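Local atomic coordinates of putative metal resistance protein (Proteus mirabilis, PDB entry 6C29), a protein that probably reduces protein disulfides as the membrane protein ScsB, of which this chain is the N-terminal periplasmic part, a tandem immunoglobulin-fold domain that primes the disulfide isomerase ScsC. Residues A[149-155]-A[236-240]; A[172-178]-A[200-205]; A[184-188]-A[225-229]. The contacts are given in a common frame with arbitrary orientation. Where two conformers were deposited one is given. Residues are numbered along the deposited sequence.

Interaction 1 of 3, residues A[149-155]-A[236-240]; sequences PVTSGLI and YSRQV
This is a surface edge contact: loop 149-155, after helix 137-145, lies along strand 236-243, outermost in its three-stranded sheet. The loop is extended at Pro149 and Val150 (phi/psi -57/145 and -106/166) and runs parallel to the strand, with Pro149 beside Ser237 (CA-CA 4.7 Å) and Thr151 beside Gln239 (5.1 Å). A single parallel beta bridge joins Val150 to Arg238: Val150 N donates to Ser237 O at 3.0 Å, and Gln239 N to Val150 O at 2.8 Å. The loop thus adds one bridge to an edge of the second immunoglobulin-fold domain. After Thr151 (-102/10) breaks the extended path, a classic gamma turn centred on Leu154 (65/-54), with Ile155 N bonded to Gly153 O at 2.7 Å, leads into strand 155-163. Gly153 has positive phi (87°), and a CB there would clash with Tyr236 OH. Tyr236 OH donates to Ser152 O at 2.7 Å, while the Tyr236 side chain (chi1 t) meets Leu154, CD1 to CB 3.7 Å. Arg238 (chi1 t, chi2 p, chi3 t) curls back so that NH1 reaches Gly153 O at 2.9 Å and NE Gln239 O at 2.8 Å; Ile155 CG1 covers one guanidinium face. Ile155 CD1 meets Val240 CG2 at 3.3 Å.

Interaction 2 of 3, residues A[172-178]-A[200-205]; sequences QREQGDW and AKGDHL
Ala200 lies near the end of strand 191-201, one arm of a beta hairpin whose tip is braced by the loop after strand 166-173; Ala200 CB touches Trp178 CB at 3.8 Å. At Lys201 the hairpin enters a type II' turn closed at His204, with Lys201 N to His204 O at 2.9 Å and His204 N to Lys201 O at 3.0 Å. Gly202 takes the positive-phi position (58/-130), and Gly202 O accepts Trp178 N at 3.1 Å; water 3 donates to the same Gly202 O (2.9 Å) and to Trp178 O (2.8 Å). Asp203 (-89/9, chi1 p) follows. Asp203 O receives Arg173 N at 2.8 Å and, weakly, Trp178 NE1 at 3.0 Å. Asp203 OD2 accepts a weak bond from Gln172 NE2 at 3.5 Å, although Gln172 also bonds Ser156 through OE1. His204 stands opposite Gln172 as an antiparallel non-hydrogen-bonded pair, CA-CA 5.0 Å, linking strands 204-213 and 166-173 in the four-stranded sheet of this immunoglobulin-fold domain. Leu205 places CB over the five-membered ring of Trp178 (chi1 m, chi2 103°), 3.6 Å from its centroid and 22° off the normal, a CH-pi contact. The Arg173 guanidinium forms salt bridges to Asp233 and Asp234. Because turn carbonyls accept the backbone NH groups of Arg173 and Trp178, the hairpin tip is held largely by main-chain polarity, with the indole of Trp178 joining the carbonyl of Asp203 at its edge to Leu205 over its face.

Interaction 3 of 3, residues A[184-188]-A[225-229]; sequences YLDPP and KALSF
Leu185 lays its side chain against Phe229, CG to CB 3.8 Å, and Leu185 CD2 comes within 4.4 Å of Leu227 CD1. Leu185 and Phe229 form an antiparallel non-hydrogen-bonded pair with CA atoms 4.2 Å apart. Asp186 N donates to Ser228 O at 3.0 Å, nearly linear at 174°. Strands 184-186 and 226-229 run at 146° with axes approaching to 4.7 Å, and past Asp186 the chains diverge: the CA atoms of Pro188 and Ala226 are 6.6 Å apart, and water 4 bridges the gap, donating to Asp186 O (2.5 Å) and Ala226 O (2.8 Å) and accepting a weak bond from Ser228 N (3.4 Å). Pro188 CG closes the contact against Lys225 CB at 3.9 Å, and at the other end Phe229 CA sits 3.1 Å from Tyr184 O. On the face away from Leu185, Ser228 OG (chi1 t) donates to Asp186 OD2 (chi1 m) at 2.7 Å, and Ser228 OG also bonds Gln239 of strand 236-243. Asp186 makes a salt bridge to Arg47 and a hydrogen bond to Ser48, both from the first immunoglobulin-fold domain, so its polar face belongs to the boundary between the tandem domains. The opposite face has the layering of a beta sandwich: Leu227 and Phe229 rest on Leu167, Leu169 and Leu171 of strand 166-173, Leu185 packs on Tyr193 and Pro196 of strand 191-201, and strand 236-243 flanks strand 226-233 on its other edge.

All three contacts belong to the second immunoglobulin-fold domain. Interaction 3 is the partly buried one, joining two strands of the three-stranded sheet, with an apolar face turned inward and a charged one toward the first domain. Interactions 1 and 2 are surface contacts. In interaction 1 the loop backbone both donates and accepts, and strand side chains, Tyr236 and Arg238, supply further donors; in interaction 2 the turn carbonyls of Gly202 and Asp203 accept from the loop. Interactions 1 and 3 share a sheet: Val240 N lies 2.8 Å from Phe229 O, a probable hydrogen bond. Interaction 1 also touches interaction 2, where Leu154 O and Glu174 N are 2.8 Å apart, probably bonded as well.

Interaction 1 of 3, residues A[149-155]-A[236-240]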
loop_
_atom_site.group_PDB
_atom_site.type_symbol
_atom_site.label_atom_id
_atom_site.label_comp_id
_atom_site.label_asym_id
_atom_site.label_seq_id
_atom_site.Cartn_x
_atom_site.Cartn_y
_atom_site.Cartn_z
ATOM N N PRO A 149 -0.114 4.560 7.147
ATOM C CA PRO A 149 0.766 5.692 7.433
ATOM C C PRO A 149 0.024 7.026 7.533
ATOM O O PRO A 149 -0.983 7.229 6.863
ATOM C CB PRO A 149 1.730 5.673 6.264
ATOM C CG PRO A 149 1.757 4.247 5.779
ATOM C CD PRO A 149 0.299 3.869 5.927
ATOM N N VAL A 150 0.494 7.898 8.422
ATOM C CA VAL A 150 -0.076 9.237 8.583
ATOM C C VAL A 150 0.843 10.279 7.997
ATOM O O VAL A 150 1.970 9.989 7.673
ATOM C CB VAL A 150 -0.380 9.540 10.048
ATOM C CG1 VAL A 150 -1.530 8.614 10.493
ATOM C CG2 VAL A 150 0.812 9.403 10.894
ATOM N N THR A 151 0.328 11.494 7.826
ATOM C CA THR A 151 1.058 12.499 7.055
ATOM C C THR A 151 1.742 13.511 7.968
ATOM O O THR A 151 2.261 14.515 7.509
ATOM C CB THR A 151 0.119 13.249 6.093
ATOM O OG1 THR A 151 -0.990 13.749 6.840
ATOM C CG2 THR A 151 -0.353 12.310 4.982
ATOM N N SER A 152 1.767 13.248 9.251
ATOM C CA SER A 152 2.553 14.084 10.149
ATOM C C SER A 152 3.243 13.222 11.180
ATOM O O SER A 152 2.922 12.032 11.343
ATOM C CB SER A 152 1.698 15.148 10.835
ATOM O OG SER A 152 0.730 14.539 11.646
ATOM N N GLY A 153 4.221 13.831 11.834
ATOM C CA GLY A 153 5.023 13.188 12.842
ATOM C C GLY A 153 6.228 12.457 12.256
ATOM O O GLY A 153 6.426 12.352 11.030
ATOM N N LEU A 154 7.006 11.929 13.180
ATOM C CA LEU A 154 8.246 11.167 12.933
ATOM C C LEU A 154 9.365 11.993 12.308
ATOM O O LEU A 154 10.483 11.957 12.826
ATOM C CB LEU A 154 7.996 9.916 12.075
ATOM C CG LEU A 154 9.212 8.957 12.047
ATOM C CD1 LEU A 154 9.603 8.529 13.452
ATOM C CD2 LEU A 154 8.955 7.778 11.160
ATOM N N ILE A 155 9.131 12.664 11.182
ATOM C CA ILE A 155 10.184 13.463 10.576
ATOM C C ILE A 155 9.867 14.944 10.632
ATOM O O ILE A 155 8.702 15.351 10.560
ATOM C CB ILE A 155 10.447 13.059 9.127
ATOM C CG1 ILE A 155 9.242 13.349 8.252
ATOM C CG2 ILE A 155 10.882 11.558 9.058
ATOM C CD1 ILE A 155 9.566 13.303 6.845
ATOM N N TYR A 236 5.821 3.589 14.414
ATOM C CA TYR A 236 5.192 4.719 13.756
ATOM C C TYR A 236 5.459 4.674 12.288
ATOM O O TYR A 236 6.535 4.277 11.882
ATOM C CB TYR A 236 5.728 6.031 14.326
ATOM C CG TYR A 236 4.860 7.252 14.112
ATOM C CD1 TYR A 236 4.903 7.984 12.920
ATOM C CD2 TYR A 236 4.008 7.689 15.118
ATOM C CE1 TYR A 236 4.087 9.150 12.731
ATOM C CE2 TYR A 236 3.214 8.823 14.957
ATOM C CZ TYR A 236 3.258 9.546 13.770
ATOM O OH TYR A 236 2.465 10.669 13.652
ATOM N N SER A 237 4.488 5.089 11.489
ATOM C CA SER A 237 4.610 5.078 10.054
ATOM C C SER A 237 4.170 6.394 9.465
ATOM O O SER A 237 3.031 6.796 9.654
ATOM C CB SER A 237 3.770 3.947 9.490
ATOM O OG SER A 237 3.893 3.878 8.094
ATOM N N ARG A 238 5.062 7.030 8.707
ATOM C CA ARG A 238 4.863 8.362 8.135
ATOM C C ARG A 238 4.974 8.339 6.629
ATOM O O ARG A 238 5.984 7.896 6.076
ATOM C CB ARG A 238 5.911 9.324 8.722
ATOM C CG ARG A 238 6.088 10.668 8.034
ATOM C CD ARG A 238 4.898 11.623 8.145
ATOM N NE ARG A 238 5.036 12.742 7.214
ATOM C CZ ARG A 238 5.620 13.890 7.502
ATOM N NH1 ARG A 238 6.105 14.130 8.705
ATOM N NH2 ARG A 238 5.697 14.806 6.567
ATOM N N GLN A 239 3.929 8.847 5.987
ATOM C CA GLN A 239 3.889 9.112 4.563
ATOM C C GLN A 239 4.459 10.491 4.278
ATOM O O GLN A 239 4.013 11.483 4.874
ATOM C CB GLN A 239 2.440 9.014 4.088
ATOM C CG GLN A 239 2.219 9.521 2.689
ATOM C CD GLN A 239 2.834 8.639 1.627
ATOM O OE1 GLN A 239 2.770 7.421 1.689
ATOM N NE2 GLN A 239 3.452 9.267 0.635
ATOM N N VAL A 240 5.451 10.541 3.399
ATOM C CA VAL A 240 6.080 11.776 2.966
ATOM C C VAL A 240 5.755 12.022 1.505
ATOM O O VAL A 240 5.871 11.119 0.659
ATOM C CB VAL A 240 7.582 11.692 3.147
ATOM C CG1 VAL A 240 8.234 12.965 2.664
ATOM C CG2 VAL A 240 7.934 11.463 4.583
HETATM O O HOH W 1 6.998 17.014 8.055
#

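Interaction 2 of 3, residues A[172-178]-A[200-205]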
loop_
_atom_site.group_PDB
_atom_site.type_symbol
_atom_site.label_atom_id
_atom_site.label_comp_id
_atom_site.label_asym_id
_atom_site.label_seq_id
_atom_site.Cartn_x
_atom_site.Cartn_y
_atom_site.Cartn_z
ATOM N N GLN A 172 15.390 14.117 8.855
ATOM C CA GLN A 172 15.610 14.467 10.245
ATOM C C GLN A 172 14.474 13.957 11.111
ATOM O O GLN A 172 13.305 14.213 10.817
ATOM C CB GLN A 172 15.732 15.973 10.420
ATOM C CG GLN A 172 15.981 16.351 11.867
ATOM C CD GLN A 172 16.064 17.858 12.073
ATOM O OE1 GLN A 172 15.199 18.613 11.616
ATOM N NE2 GLN A 172 17.086 18.296 12.798
ATOM N N ARG A 173 14.803 13.224 12.165
ATOM C CA ARG A 173 13.792 12.753 13.088
ATOM C C ARG A 173 13.278 13.922 13.915
ATOM O O ARG A 173 14.050 14.757 14.338
ATOM C CB ARG A 173 14.343 11.664 13.980
ATOM C CG ARG A 173 13.232 10.917 14.715
ATOM C CD ARG A 173 13.695 9.666 15.425
ATOM N NE ARG A 173 12.648 9.183 16.333
ATOM C CZ ARG A 173 12.221 7.931 16.416
ATOM N NH1 ARG A 173 12.728 6.994 15.644
ATOM N NH2 ARG A 173 11.263 7.619 17.279
ATOM N N GLU A 174 11.963 14.006 14.113
ATOM C CA GLU A 174 11.360 15.156 14.808
ATOM C C GLU A 174 11.806 15.223 16.256
ATOM O O GLU A 174 12.209 16.273 16.774
ATOM C CB GLU A 174 9.833 15.067 14.744
ATOM C CG GLU A 174 9.126 16.292 15.344
ATOM C CD GLU A 174 7.608 16.171 15.405
ATOM O OE1 GLU A 174 7.024 15.343 14.675
ATOM O OE2 GLU A 174 7.000 16.928 16.192
ATOM N N GLN A 175 11.705 14.078 16.905
ATOM C CA GLN A 175 12.059 13.890 18.288
ATOM C C GLN A 175 12.857 12.597 18.470
ATOM O O GLN A 175 12.491 11.548 17.934
ATOM C CB GLN A 175 10.809 13.840 19.152
ATOM C CG GLN A 175 11.141 13.944 20.602
ATOM C CD GLN A 175 9.939 13.789 21.490
ATOM O OE1 GLN A 175 8.796 14.030 21.082
ATOM N NE2 GLN A 175 10.188 13.368 22.724
ATOM N N GLY A 176 13.944 12.683 19.214
ATOM C CA GLY A 176 14.764 11.523 19.499
ATOM C C GLY A 176 15.645 11.091 18.342
ATOM O O GLY A 176 15.883 11.834 17.391
ATOM N N ASP A 177 16.161 9.880 18.479
ATOM C CA ASP A 177 17.080 9.282 17.524
ATOM C C ASP A 177 16.431 8.186 16.718
ATOM O O ASP A 177 15.473 7.565 17.176
ATOM C CB ASP A 177 18.273 8.657 18.231
ATOM C CG ASP A 177 19.226 9.686 18.830
ATOM O OD1 ASP A 177 19.053 10.898 18.554
ATOM O OD2 ASP A 177 20.169 9.251 19.540
ATOM N N TRP A 178 16.982 7.918 15.535
ATOM C CA TRP A 178 16.545 6.769 14.755
ATOM C C TRP A 178 16.988 5.473 15.415
ATOM O O TRP A 178 18.115 5.402 15.920
ATOM C CB TRP A 178 17.088 6.867 13.343
ATOM C CG TRP A 178 16.562 8.011 12.565
ATOM C CD1 TRP A 178 17.218 9.189 12.294
ATOM C CD2 TRP A 178 15.293 8.111 11.929
ATOM N NE1 TRP A 178 16.444 9.993 11.525
ATOM C CE2 TRP A 178 15.247 9.363 11.290
ATOM C CE3 TRP A 178 14.184 7.265 11.836
ATOM C CZ2 TRP A 178 14.142 9.789 10.574
ATOM C CZ3 TRP A 178 13.091 7.685 11.129
ATOM C CH2 TRP A 178 13.063 8.931 10.511
ATOM N N ALA A 200 22.040 5.711 9.721
ATOM C CA ALA A 200 21.549 6.682 10.690
ATOM C C ALA A 200 22.545 6.962 11.788
ATOM O O ALA A 200 23.253 6.063 12.236
ATOM C CB ALA A 200 20.243 6.208 11.298
ATOM N N LYS A 201 22.599 8.221 12.204
ATOM C CA LYS A 201 23.352 8.637 13.386
ATOM C C LYS A 201 22.579 9.732 14.082
ATOM O O LYS A 201 22.209 10.737 13.468
ATOM C CB LYS A 201 24.752 9.097 13.028
ATOM C CG LYS A 201 25.553 9.324 14.300
ATOM C CD LYS A 201 26.991 9.667 14.076
ATOM C CE LYS A 201 27.724 9.599 15.410
ATOM N NZ LYS A 201 29.179 9.843 15.235
ATOM N N GLY A 202 22.250 9.488 15.339
ATOM C CA GLY A 202 21.427 10.439 16.069
ATOM C C GLY A 202 20.107 10.650 15.348
ATOM O O GLY A 202 19.449 9.665 14.966
ATOM N N ASP A 203 19.728 11.909 15.137
ATOM C CA ASP A 203 18.448 12.208 14.488
ATOM C C ASP A 203 18.517 12.294 12.969
ATOM O O ASP A 203 17.528 12.647 12.335
ATOM C CB ASP A 203 17.877 13.512 15.041
ATOM C CG ASP A 203 18.666 14.743 14.636
ATOM O OD1 ASP A 203 19.700 14.650 13.954
ATOM O OD2 ASP A 203 18.222 15.852 15.018
ATOM N N HIS A 204 19.657 11.911 12.392
ATOM C CA HIS A 204 19.884 12.010 10.965
ATOM C C HIS A 204 19.859 10.649 10.294
ATOM O O HIS A 204 20.572 9.716 10.693
ATOM C CB HIS A 204 21.220 12.704 10.711
ATOM C CG HIS A 204 21.609 12.769 9.277
ATOM N ND1 HIS A 204 20.918 13.510 8.344
ATOM C CD2 HIS A 204 22.602 12.142 8.605
ATOM C CE1 HIS A 204 21.474 13.336 7.156
ATOM N NE2 HIS A 204 22.498 12.515 7.289
ATOM N N LEU A 205 19.004 10.541 9.279
ATOM C CA LEU A 205 18.912 9.347 8.450
ATOM C C LEU A 205 19.257 9.666 6.995
ATOM O O LEU A 205 18.623 10.524 6.390
ATOM C CB LEU A 205 17.503 8.779 8.562
ATOM C CG LEU A 205 17.130 7.590 7.666
ATOM C CD1 LEU A 205 17.981 6.413 7.928
ATOM C CD2 LEU A 205 15.677 7.208 7.853
HETATM O O HOH W 2 15.679 16.620 15.790
HETATM O O HOH W 3 20.340 6.873 15.080
#

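Interaction 3 of 3, residues A[184-188]-A[225-229]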
loop_
_atom_site.group_PDB
_atom_site.type_symbol
_atom_site.label_atom_id
_atom_site.label_comp_id
_atom_site.label_asym_id
_atom_site.label_seq_id
_atom_site.Cartn_x
_atom_site.Cartn_y
_atom_site.Cartn_z
ATOM N N TYR A 184 10.076 2.787 2.286
ATOM C CA TYR A 184 9.360 2.166 1.182
ATOM C C TYR A 184 9.010 3.258 0.201
ATOM O O TYR A 184 8.281 4.175 0.530
ATOM C CB TYR A 184 8.107 1.470 1.698
ATOM C CG TYR A 184 8.423 0.573 2.866
ATOM C CD1 TYR A 184 8.956 -0.678 2.659
ATOM C CD2 TYR A 184 8.189 0.977 4.150
ATOM C CE1 TYR A 184 9.291 -1.506 3.720
ATOM C CE2 TYR A 184 8.491 0.167 5.234
ATOM C CZ TYR A 184 9.042 -1.084 5.019
ATOM O OH TYR A 184 9.345 -1.917 6.078
ATOM N N LEU A 185 9.539 3.171 -1.014
ATOM C CA LEU A 185 9.408 4.275 -1.974
ATOM C C LEU A 185 8.496 3.961 -3.147
ATOM O O LEU A 185 8.443 2.835 -3.610
ATOM C CB LEU A 185 10.791 4.675 -2.507
ATOM C CG LEU A 185 11.742 5.260 -1.473
ATOM C CD1 LEU A 185 12.826 4.288 -1.094
ATOM C CD2 LEU A 185 12.331 6.488 -1.993
ATOM N N ASP A 186 7.799 4.998 -3.629
ATOM C CA ASP A 186 7.005 4.972 -4.845
ATOM C C ASP A 186 7.823 5.557 -6.000
ATOM O O ASP A 186 8.047 6.773 -6.033
ATOM C CB ASP A 186 5.728 5.797 -4.673
ATOM C CG ASP A 186 4.865 5.311 -3.511
ATOM O OD1 ASP A 186 4.216 4.268 -3.669
ATOM O OD2 ASP A 186 4.818 5.978 -2.472
ATOM N N PRO A 187 8.251 4.735 -6.963
ATOM C CA PRO A 187 9.029 5.304 -8.080
ATOM C C PRO A 187 8.161 6.074 -9.052
ATOM O O PRO A 187 6.960 5.773 -9.212
ATOM C CB PRO A 187 9.655 4.073 -8.747
ATOM C CG PRO A 187 8.767 2.921 -8.381
ATOM C CD PRO A 187 8.069 3.274 -7.077
ATOM N N PRO A 188 8.750 7.085 -9.711
ATOM C CA PRO A 188 8.007 7.736 -10.790
ATOM C C PRO A 188 7.717 6.766 -11.910
ATOM O O PRO A 188 8.398 5.747 -12.050
ATOM C CB PRO A 188 8.954 8.855 -11.259
ATOM C CG PRO A 188 9.905 9.068 -10.158
ATOM C CD PRO A 188 10.062 7.717 -9.484
ATOM N N LYS A 225 10.491 15.316 -10.180
ATOM C CA LYS A 225 9.429 14.309 -10.099
ATOM C C LYS A 225 9.003 14.090 -8.646
ATOM O O LYS A 225 9.689 14.513 -7.708
ATOM C CB LYS A 225 9.904 12.971 -10.687
ATOM C CG LYS A 225 10.390 13.022 -12.121
ATOM C CD LYS A 225 9.335 13.222 -13.189
ATOM C CE LYS A 225 10.031 13.085 -14.554
ATOM N NZ LYS A 225 9.142 13.028 -15.742
ATOM N N ALA A 226 7.882 13.399 -8.443
ATOM C CA ALA A 226 7.345 13.209 -7.100
ATOM C C ALA A 226 8.251 12.323 -6.265
ATOM O O ALA A 226 8.756 11.291 -6.746
ATOM C CB ALA A 226 5.952 12.620 -7.162
ATOM N N LEU A 227 8.489 12.763 -5.034
ATOM C CA LEU A 227 9.168 11.975 -4.020
ATOM C C LEU A 227 8.116 11.576 -2.999
ATOM O O LEU A 227 7.694 12.358 -2.158
ATOM C CB LEU A 227 10.305 12.762 -3.365
ATOM C CG LEU A 227 11.039 12.039 -2.229
ATOM C CD1 LEU A 227 11.674 10.735 -2.688
ATOM C CD2 LEU A 227 12.074 12.936 -1.639
ATOM N N SER A 228 7.730 10.320 -3.064
ATOM C CA SER A 228 6.683 9.758 -2.207
ATOM C C SER A 228 7.249 8.509 -1.583
ATOM O O SER A 228 7.816 7.638 -2.286
ATOM C CB SER A 228 5.430 9.429 -3.029
ATOM O OG SER A 228 4.474 8.692 -2.276
ATOM N N PHE A 229 7.129 8.404 -0.257
ATOM C CA PHE A 229 7.625 7.245 0.448
ATOM C C PHE A 229 6.975 7.169 1.815
ATOM O O PHE A 229 6.402 8.134 2.304
ATOM C CB PHE A 229 9.165 7.256 0.543
ATOM C CG PHE A 229 9.742 8.410 1.293
ATOM C CD1 PHE A 229 9.933 8.362 2.656
ATOM C CD2 PHE A 229 10.158 9.528 0.605
ATOM C CE1 PHE A 229 10.507 9.427 3.334
ATOM C CE2 PHE A 229 10.751 10.599 1.278
ATOM C CZ PHE A 229 10.925 10.545 2.630
HETATM O O HOH W 4 9.479 8.822 -5.533
#